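Local coordinates for protein alanine racemase 1 (PDB 4Y2W) that belongs to the alanine racemase family and forms a two-chain assembly whose subunits each join an eight-stranded alpha/beta barrel to a C-terminal beta domain, at residues F22-K27 with K241-E246; K270-K275 with L295-K300. The protein carries 1 engineered substitution. One frame throughout, in Å; residues are numbered along the deposited sequence.

Contact 1. Residues F22-K27 with K241-E246; sequences FREIKK and KVELRE
Where the chain leaves the TIM-type barrel for the C-terminal beta domain, the connecting segment 241-246 passes over helix 15-28, and E24 of that helix reaches across to the backbone of V242 and E243. The two backbones come closest here, with E24 CA and V242 CA 6.1 Å apart. The carboxylate oxygen E24 OE1 accepts the backbone N-H of E243 at 3.1 Å from E243 N. The hydrogen is directed almost straight at the oxygen (N-H...O 170°), but the donor stands above the carboxylate plane, 53° out of it. E24 CG lies anti to the carbonyl carbon (chi1 -68°) and 3.5 Å from E243 O, and the bend at chi2 turns the carboxylate to E243 N. That E243 carbonyl oxygen accepts a hydrogen bond from H20, one turn earlier in the same helix. Helix 15-28 thus serves both the N-H and the C=O of E243. The other carboxylate oxygen, E24 OE2, forms a salt bridge with K27 NZ (3.3 Å), its hydrogen bond weak. Glutamate suits this buried place: its chain is long enough to span the gap, and it offers one oxygen to the linker and one to the lysine. The E243 carboxylate lies nearby, E24 OE2 to E243 OE2 being 4.5 Å; K27 would be expected to offset part of this like-charge proximity. V242 points its CB at the helix, 4.0 Å from E24 OE1, where a compact apolar side chain suits the buried spot against I28 and Y233. Farther along, R245 pairs with D16 and its backbone N-H bonds to N21, so the linker follows the helix. Such docking of an extended linker on a helix is consistent with this family's two-domain fold, barrel followed by beta domain.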
ATOM      1  N   PHE A  22     -14.751   5.985  19.683  1.00 51.07           N
ATOM      2  CA  PHE A  22     -15.446   7.234  19.375  1.00 51.52           C
ATOM      3  C   PHE A  22     -16.184   7.755  20.610  1.00 52.80           C
ATOM      4  O   PHE A  22     -16.063   8.932  20.956  1.00 52.21           O
ATOM      5  CB  PHE A  22     -16.413   7.026  18.202  1.00 50.90           C
ATOM      6  CG  PHE A  22     -17.388   8.150  18.001  1.00 50.41           C
ATOM      7  CD1 PHE A  22     -16.987   9.341  17.413  1.00 50.58           C
ATOM      8  CD2 PHE A  22     -18.716   8.009  18.387  1.00 50.13           C
ATOM      9  CE1 PHE A  22     -17.887  10.375  17.218  1.00 50.19           C
ATOM     10  CE2 PHE A  22     -19.620   9.040  18.198  1.00 50.14           C
ATOM     11  CZ  PHE A  22     -19.206  10.225  17.611  1.00 50.07           C
ATOM     12  N   ARG A  23     -16.931   6.875  21.276  1.00 54.79           N
ATOM     13  CA  ARG A  23     -17.640   7.235  22.511  1.00 56.87           C
ATOM     14  C   ARG A  23     -16.701   7.654  23.658  1.00 56.94           C
ATOM     15  O   ARG A  23     -17.096   8.432  24.524  1.00 56.29           O
ATOM     16  CB  ARG A  23     -18.567   6.100  22.965  1.00 57.88           C
ATOM     17  CG  ARG A  23     -19.813   5.949  22.101  1.00 60.46           C
ATOM     18  CD  ARG A  23     -20.874   5.075  22.765  1.00 62.47           C
ATOM     19  NE  ARG A  23     -20.391   3.723  23.056  1.00 63.39           N
ATOM     20  CZ  ARG A  23     -20.260   2.748  22.157  1.00 63.94           C
ATOM     21  NH1 ARG A  23     -20.565   2.947  20.879  1.00 64.53           N
ATOM     22  NH2 ARG A  23     -19.812   1.559  22.541  1.00 65.06           N
ATOM     23  N   GLU A  24     -15.471   7.141  23.661  1.00 58.54           N
ATOM     24  CA  GLU A  24     -14.457   7.561  24.634  1.00 59.43           C
ATOM     25  C   GLU A  24     -14.052   9.022  24.434  1.00 60.53           C
ATOM     26  O   GLU A  24     -13.806   9.738  25.404  1.00 61.65           O
ATOM     27  CB  GLU A  24     -13.214   6.669  24.555  1.00 58.95           C
ATOM     28  CG  GLU A  24     -13.437   5.240  25.019  1.00 59.32           C
ATOM     29  CD  GLU A  24     -13.655   5.136  26.515  1.00 60.31           C
ATOM     30  OE1 GLU A  24     -12.837   5.692  27.274  1.00 61.82           O
ATOM     31  OE2 GLU A  24     -14.643   4.492  26.931  1.00 61.03           O
ATOM     32  N   ILE A  25     -13.992   9.462  23.180  1.00 60.12           N
ATOM     33  CA  ILE A  25     -13.626  10.843  22.870  1.00 61.02           C
ATOM     34  C   ILE A  25     -14.699  11.823  23.358  1.00 61.54           C
ATOM     35  O   ILE A  25     -14.374  12.917  23.823  1.00 61.72           O
ATOM     36  CB  ILE A  25     -13.376  11.052  21.357  1.00 61.61           C
ATOM     37  CG1 ILE A  25     -12.272  10.117  20.849  1.00 62.24           C
ATOM     38  CG2 ILE A  25     -13.002  12.501  21.062  1.00 62.39           C
ATOM     39  CD1 ILE A  25     -10.967  10.216  21.612  1.00 63.27           C
ATOM     40  N   LYS A  26     -15.966  11.428  23.254  1.00 61.96           N
ATOM     41  CA  LYS A  26     -17.077  12.249  23.744  1.00 62.02           C
ATOM     42  C   LYS A  26     -17.019  12.495  25.258  1.00 62.46           C
ATOM     43  O   LYS A  26     -17.437  13.550  25.734  1.00 62.57           O
ATOM     44  CB  LYS A  26     -18.424  11.624  23.363  1.00 61.19           C
ATOM     45  CG  LYS A  26     -18.747  11.733  21.881  1.00 61.29           C
ATOM     46  CD  LYS A  26     -20.164  11.273  21.556  1.00 61.57           C
ATOM     47  CE  LYS A  26     -21.203  12.343  21.857  1.00 60.94           C
ATOM     48  NZ  LYS A  26     -21.039  13.562  21.014  1.00 60.95           N
ATOM     49  N   LYS A  27     -16.501  11.524  26.006  1.00 63.16           N
ATOM     50  CA  LYS A  27     -16.342  11.665  27.454  1.00 64.93           C
ATOM     51  C   LYS A  27     -15.308  12.732  27.813  1.00 67.01           C
ATOM     52  O   LYS A  27     -15.481  13.453  28.792  1.00 68.06           O
ATOM     53  CB  LYS A  27     -15.942  10.328  28.086  1.00 64.90           C
ATOM     54  CG  LYS A  27     -17.009   9.248  27.987  1.00 64.53           C
ATOM     55  CD  LYS A  27     -16.478   7.900  28.455  1.00 65.53           C
ATOM     56  CE  LYS A  27     -17.567   6.838  28.459  1.00 65.25           C
ATOM     57  NZ  LYS A  27     -17.073   5.521  28.947  1.00 64.68           N
ATOM     58  N   LYS A 241      -5.697   8.730  29.095  1.00 73.57           N
ATOM     59  CA  LYS A 241      -6.748   8.603  30.111  1.00 74.55           C
ATOM     60  C   LYS A 241      -7.981   7.855  29.578  1.00 72.70           C
ATOM     61  O   LYS A 241      -8.840   7.428  30.356  1.00 70.76           O
ATOM     62  CB  LYS A 241      -7.136   9.984  30.666  1.00 76.31           C
ATOM     63  CG  LYS A 241      -8.168  10.753  29.849  1.00 78.87           C
ATOM     64  CD  LYS A 241      -8.350  12.181  30.356  1.00 81.29           C
ATOM     65  CE  LYS A 241      -7.598  13.202  29.510  1.00 81.78           C
ATOM     66  NZ  LYS A 241      -6.126  12.972  29.488  1.00 82.25           N
ATOM     67  N   VAL A 242      -8.063   7.714  28.255  1.00 69.69           N
ATOM     68  CA  VAL A 242      -9.145   6.971  27.603  1.00 66.89           C
ATOM     69  C   VAL A 242      -8.861   5.468  27.574  1.00 63.66           C
ATOM     70  O   VAL A 242      -7.706   5.050  27.614  1.00 60.96           O
ATOM     71  CB  VAL A 242      -9.399   7.481  26.163  1.00 66.28           C
ATOM     72  CG1 VAL A 242      -9.744   8.964  26.180  1.00 66.50           C
ATOM     73  CG2 VAL A 242      -8.202   7.222  25.252  1.00 65.56           C
ATOM     74  N   GLU A 243      -9.927   4.672  27.502  1.00 63.21           N
ATOM     75  CA  GLU A 243      -9.825   3.213  27.429  1.00 63.94           C
ATOM     76  C   GLU A 243     -10.113   2.732  26.005  1.00 61.83           C
ATOM     77  O   GLU A 243     -11.272   2.594  25.612  1.00 60.92           O
ATOM     78  CB  GLU A 243     -10.815   2.560  28.396  1.00 65.97           C
ATOM     79  CG  GLU A 243     -10.670   1.045  28.501  1.00 68.86           C
ATOM     80  CD  GLU A 243     -11.989   0.299  28.350  1.00 71.39           C
ATOM     81  OE1 GLU A 243     -11.981  -0.793  27.742  1.00 71.34           O
ATOM     82  OE2 GLU A 243     -13.030   0.799  28.832  1.00 73.90           O
ATOM     83  N   LEU A 244      -9.055   2.464  25.244  1.00 59.55           N
ATOM     84  CA  LEU A 244      -9.201   2.059  23.848  1.00 58.66           C
ATOM     85  C   LEU A 244      -9.328   0.546  23.698  1.00 56.62           C
ATOM     86  O   LEU A 244      -8.734  -0.216  24.467  1.00 54.91           O
ATOM     87  CB  LEU A 244      -8.020   2.569  23.013  1.00 58.75           C
ATOM     88  CG  LEU A 244      -7.852   4.091  22.964  1.00 59.59           C
ATOM     89  CD1 LEU A 244      -6.557   4.476  22.262  1.00 59.69           C
ATOM     90  CD2 LEU A 244      -9.043   4.760  22.293  1.00 58.94           C
ATOM     91  N   ARG A 245     -10.117   0.127  22.707  1.00 54.40           N
ATOM     92  CA  ARG A 245     -10.243  -1.283  22.340  1.00 53.33           C
ATOM     93  C   ARG A 245      -9.585  -1.535  20.986  1.00 50.40           C
ATOM     94  O   ARG A 245      -9.432  -0.624  20.173  1.00 49.57           O
ATOM     95  CB  ARG A 245     -11.714  -1.714  22.309  1.00 54.22           C
ATOM     96  CG  ARG A 245     -12.438  -1.492  23.629  1.00 55.67           C
ATOM     97  CD  ARG A 245     -13.552  -2.497  23.891  1.00 56.76           C
ATOM     98  NE  ARG A 245     -14.636  -2.449  22.904  1.00 57.80           N
ATOM     99  CZ  ARG A 245     -14.772  -3.268  21.856  1.00 57.19           C
ATOM    100  NH1 ARG A 245     -13.890  -4.234  21.603  1.00 56.17           N
ATOM    101  NH2 ARG A 245     -15.814  -3.117  21.043  1.00 56.85           N
ATOM    102  N   GLU A 246      -9.197  -2.783  20.760  1.00 47.81           N
ATOM    103  CA  GLU A 246      -8.504  -3.172  19.540  1.00 46.96           C
ATOM    104  C   GLU A 246      -9.478  -3.155  18.370  1.00 45.14           C
ATOM    105  O   GLU A 246     -10.520  -3.815  18.422  1.00 45.62           O
ATOM    106  CB  GLU A 246      -7.902  -4.567  19.709  1.00 47.69           C
ATOM    107  CG  GLU A 246      -6.833  -4.922  18.691  1.00 47.47           C
ATOM    108  CD  GLU A 246      -6.229  -6.282  18.966  1.00 47.36           C
ATOM    109  OE1 GLU A 246      -5.095  -6.324  19.477  1.00 47.74           O
ATOM    110  OE2 GLU A 246      -6.898  -7.306  18.699  1.00 46.41           O
TER

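Contact 2. Residues K270-K275 with L295-K300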
ATOM      1  N   LYS A 270      20.337 -16.979   1.429  1.00 46.79           N
ATOM      2  CA  LYS A 270      20.643 -17.863   2.555  1.00 47.00           C
ATOM      3  C   LYS A 270      20.896 -17.085   3.855  1.00 45.26           C
ATOM      4  O   LYS A 270      21.796 -17.426   4.622  1.00 45.62           O
ATOM      5  CB  LYS A 270      21.841 -18.758   2.216  1.00 47.76           C
ATOM      6  CG  LYS A 270      21.754 -19.396   0.836  1.00 48.69           C
ATOM      7  CD  LYS A 270      22.468 -20.740   0.758  1.00 49.19           C
ATOM      8  CE  LYS A 270      23.966 -20.634   0.980  1.00 48.98           C
ATOM      9  NZ  LYS A 270      24.619 -21.962   0.812  1.00 48.55           N
ATOM     10  N   SER A 271      20.084 -16.057   4.102  1.00 43.71           N
ATOM     11  CA  SER A 271      20.282 -15.168   5.250  1.00 42.87           C
ATOM     12  C   SER A 271      20.065 -15.865   6.599  1.00 42.00           C
ATOM     13  O   SER A 271      20.571 -15.400   7.619  1.00 41.73           O
ATOM     14  CB  SER A 271      19.378 -13.931   5.147  1.00 42.37           C
ATOM     15  OG  SER A 271      18.035 -14.232   5.494  1.00 42.71           O
ATOM     16  N   PHE A 272      19.305 -16.960   6.601  1.00 41.42           N
ATOM     17  CA  PHE A 272      19.072 -17.750   7.811  1.00 41.72           C
ATOM     18  C   PHE A 272      19.458 -19.213   7.583  1.00 42.52           C
ATOM     19  O   PHE A 272      19.320 -19.744   6.478  1.00 43.05           O
ATOM     20  CB  PHE A 272      17.602 -17.654   8.234  1.00 41.41           C
ATOM     21  CG  PHE A 272      17.271 -18.416   9.494  1.00 41.81           C
ATOM     22  CD1 PHE A 272      16.894 -19.755   9.438  1.00 41.55           C
ATOM     23  CD2 PHE A 272      17.327 -17.794  10.737  1.00 42.09           C
ATOM     24  CE1 PHE A 272      16.591 -20.457  10.595  1.00 41.16           C
ATOM     25  CE2 PHE A 272      17.021 -18.491  11.898  1.00 41.25           C
ATOM     26  CZ  PHE A 272      16.651 -19.825  11.826  1.00 41.23           C
ATOM     27  N   VAL A 273      19.950 -19.849   8.642  1.00 42.61           N
ATOM     28  CA  VAL A 273      20.203 -21.285   8.647  1.00 42.24           C
ATOM     29  C   VAL A 273      19.782 -21.854   9.999  1.00 41.96           C
ATOM     30  O   VAL A 273      20.051 -21.261  11.041  1.00 42.19           O
ATOM     31  CB  VAL A 273      21.686 -21.616   8.364  1.00 42.32           C
ATOM     32  CG1 VAL A 273      22.597 -21.116   9.482  1.00 41.80           C
ATOM     33  CG2 VAL A 273      21.869 -23.112   8.148  1.00 42.16           C
ATOM     34  N   THR A 274      19.112 -22.998   9.977  1.00 42.33           N
ATOM     35  CA  THR A 274      18.696 -23.655  11.207  1.00 42.85           C
ATOM     36  C   THR A 274      19.912 -24.130  11.998  1.00 44.43           C
ATOM     37  O   THR A 274      20.895 -24.600  11.421  1.00 43.58           O
ATOM     38  CB  THR A 274      17.776 -24.856  10.922  1.00 42.14           C
ATOM     39  OG1 THR A 274      18.359 -25.686   9.907  1.00 41.25           O
ATOM     40  CG2 THR A 274      16.411 -24.379  10.464  1.00 42.01           C
ATOM     41  N   LYS A 275      19.834 -23.983  13.320  1.00 47.15           N
ATOM     42  CA  LYS A 275      20.856 -24.487  14.241  1.00 48.03           C
ATOM     43  C   LYS A 275      20.375 -25.762  14.945  1.00 47.37           C
ATOM     44  O   LYS A 275      21.030 -26.251  15.866  1.00 48.53           O
ATOM     45  CB  LYS A 275      21.221 -23.414  15.280  1.00 48.91           C
ATOM     46  CG  LYS A 275      22.038 -22.250  14.734  1.00 50.20           C
ATOM     47  CD  LYS A 275      21.164 -21.126  14.193  1.00 51.96           C
ATOM     48  CE  LYS A 275      21.998 -20.034  13.531  1.00 52.81           C
ATOM     49  NZ  LYS A 275      21.163 -18.969  12.903  1.00 52.44           N
ATOM     50  N   LEU A 295      11.507  -6.418   8.575  1.00 40.03           N
ATOM     51  CA  LEU A 295      11.206  -7.405   9.616  1.00 39.67           C
ATOM     52  C   LEU A 295      11.853  -8.772   9.356  1.00 39.31           C
ATOM     53  O   LEU A 295      11.745  -9.671  10.187  1.00 38.77           O
ATOM     54  CB  LEU A 295       9.694  -7.579   9.772  1.00 39.55           C
ATOM     55  CG  LEU A 295       8.877  -6.326  10.099  1.00 39.72           C
ATOM     56  CD1 LEU A 295       7.414  -6.701  10.266  1.00 39.69           C
ATOM     57  CD2 LEU A 295       9.388  -5.625  11.346  1.00 39.97           C
ATOM     58  N   SER A 296      12.505  -8.931   8.204  1.00 39.58           N
ATOM     59  CA  SER A 296      13.337 -10.105   7.928  1.00 39.92           C
ATOM     60  C   SER A 296      14.247 -10.419   9.115  1.00 39.84           C
ATOM     61  O   SER A 296      15.094  -9.597   9.474  1.00 40.69           O
ATOM     62  CB  SER A 296      14.204  -9.847   6.691  1.00 40.33           C
ATOM     63  OG  SER A 296      13.420  -9.551   5.547  1.00 40.21           O
ATOM     64  N   ASN A 297      14.055 -11.588   9.729  1.00 39.23           N
ATOM     65  CA  ASN A 297      14.859 -12.029  10.879  1.00 39.32           C
ATOM     66  C   ASN A 297      14.860 -11.087  12.095  1.00 40.33           C
ATOM     67  O   ASN A 297      15.843 -11.049  12.841  1.00 40.48           O
ATOM     68  CB  ASN A 297      16.314 -12.301  10.452  1.00 38.89           C
ATOM     69  CG  ASN A 297      16.455 -13.546   9.608  1.00 39.01           C
ATOM     70  OD1 ASN A 297      16.180 -14.654  10.070  1.00 38.95           O
ATOM     71  ND2 ASN A 297      16.907 -13.379   8.369  1.00 39.09           N
ATOM     72  N   ASN A 298      13.785 -10.324  12.298  1.00 40.93           N
ATOM     73  CA  ASN A 298      13.625  -9.549  13.538  1.00 41.99           C
ATOM     74  C   ASN A 298      12.194  -9.089  13.762  1.00 40.91           C
ATOM     75  O   ASN A 298      11.908  -7.895  13.890  1.00 40.35           O
ATOM     76  CB  ASN A 298      14.606  -8.361  13.636  1.00 44.04           C
ATOM     77  CG  ASN A 298      14.410  -7.342  12.536  1.00 44.89           C
ATOM     78  OD1 ASN A 298      14.023  -7.692  11.426  1.00 48.81           O
ATOM     79  ND2 ASN A 298      14.676  -6.076  12.838  1.00 43.77           N
ATOM     80  N   TYR A 299      11.295 -10.061  13.799  1.00 40.66           N
ATOM     81  CA  TYR A 299       9.983  -9.867  14.387  1.00 41.45           C
ATOM     82  C   TYR A 299       9.413 -11.227  14.744  1.00 41.68           C
ATOM     83  O   TYR A 299       9.832 -12.246  14.195  1.00 41.51           O
ATOM     84  CB  TYR A 299       9.039  -9.108  13.446  1.00 42.26           C
ATOM     85  CG  TYR A 299       7.911  -8.396  14.174  1.00 42.97           C
ATOM     86  CD1 TYR A 299       8.173  -7.321  15.029  1.00 43.10           C
ATOM     87  CD2 TYR A 299       6.585  -8.795  14.015  1.00 42.86           C
ATOM     88  CE1 TYR A 299       7.148  -6.674  15.702  1.00 42.89           C
ATOM     89  CE2 TYR A 299       5.557  -8.150  14.684  1.00 42.98           C
ATOM     90  CZ  TYR A 299       5.842  -7.092  15.525  1.00 43.14           C
ATOM     91  OH  TYR A 299       4.818  -6.451  16.186  1.00 44.85           O
ATOM     92  N   LYS A 300       8.471 -11.238  15.679  1.00 42.20           N
ATOM     93  CA  LYS A 300       7.799 -12.463  16.074  1.00 42.25           C
ATOM     94  C   LYS A 300       6.296 -12.267  15.973  1.00 41.72           C
ATOM     95  O   LYS A 300       5.759 -11.286  16.488  1.00 41.07           O
ATOM     96  CB  LYS A 300       8.204 -12.853  17.493  1.00 43.06           C
ATOM     97  CG  LYS A 300       9.702 -13.046  17.659  1.00 43.95           C
ATOM     98  CD  LYS A 300      10.077 -13.360  19.096  1.00 45.19           C
ATOM     99  CE  LYS A 300      11.579 -13.559  19.231  1.00 45.88           C
ATOM    100  NZ  LYS A 300      11.948 -14.099  20.569  1.00 46.49           N
TER
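N297 OD1 accepts the backbone N-H of G312 and lies beside the ring of F272, its closest ring atom being F272 CD2 at 3.4 Å. Ring and amide planes are only 16° apart, yet the oxygen meets the ring obliquely, so the pair is not a stack. The other end of the amide, N297 ND2, gives a weak hydrogen bond to S271 OG at 3.2 Å, bent to an N-H...O angle of 128°. Asparagine fits here twice over: its amide supplies an acceptor and a donor at once, and its backbone takes the positive phi needed at the third position of the type II turn L295-N298. That turn is closed by N298 N to L295 O at 3.0 Å. F272 CG lies anti to the backbone N (chi1 -179°), directing the ring to the amide and to V311 and I266, while the small S271 lets its hydroxyl meet the amide without bulk. N297 is fixed chiefly by its turn and by G312, so its link to S271 and F272, one weak bond and one polar-aromatic touch at the surface, is probably a light one.

Contact 1 and contact 2 are separate in space, with centres 38 Å apart and nearest atoms about 10 Å apart, and they follow one another along the chain without nesting. The first joins helix 15-28, ahead of the first barrel strand, to the segment leading into strand 248-260; the second lies wholly within the C-terminal beta domain, about 31 Å from the centre of the chain, against 16 Å for the buried first. The side chain of S271 stays about 12 Å from a bound alanine; Y268, Y287, C315 and M316 line one alanine pocket in this domain. K270 of segment 270-275 makes a cation-pi contact with Y179 of the second subunit.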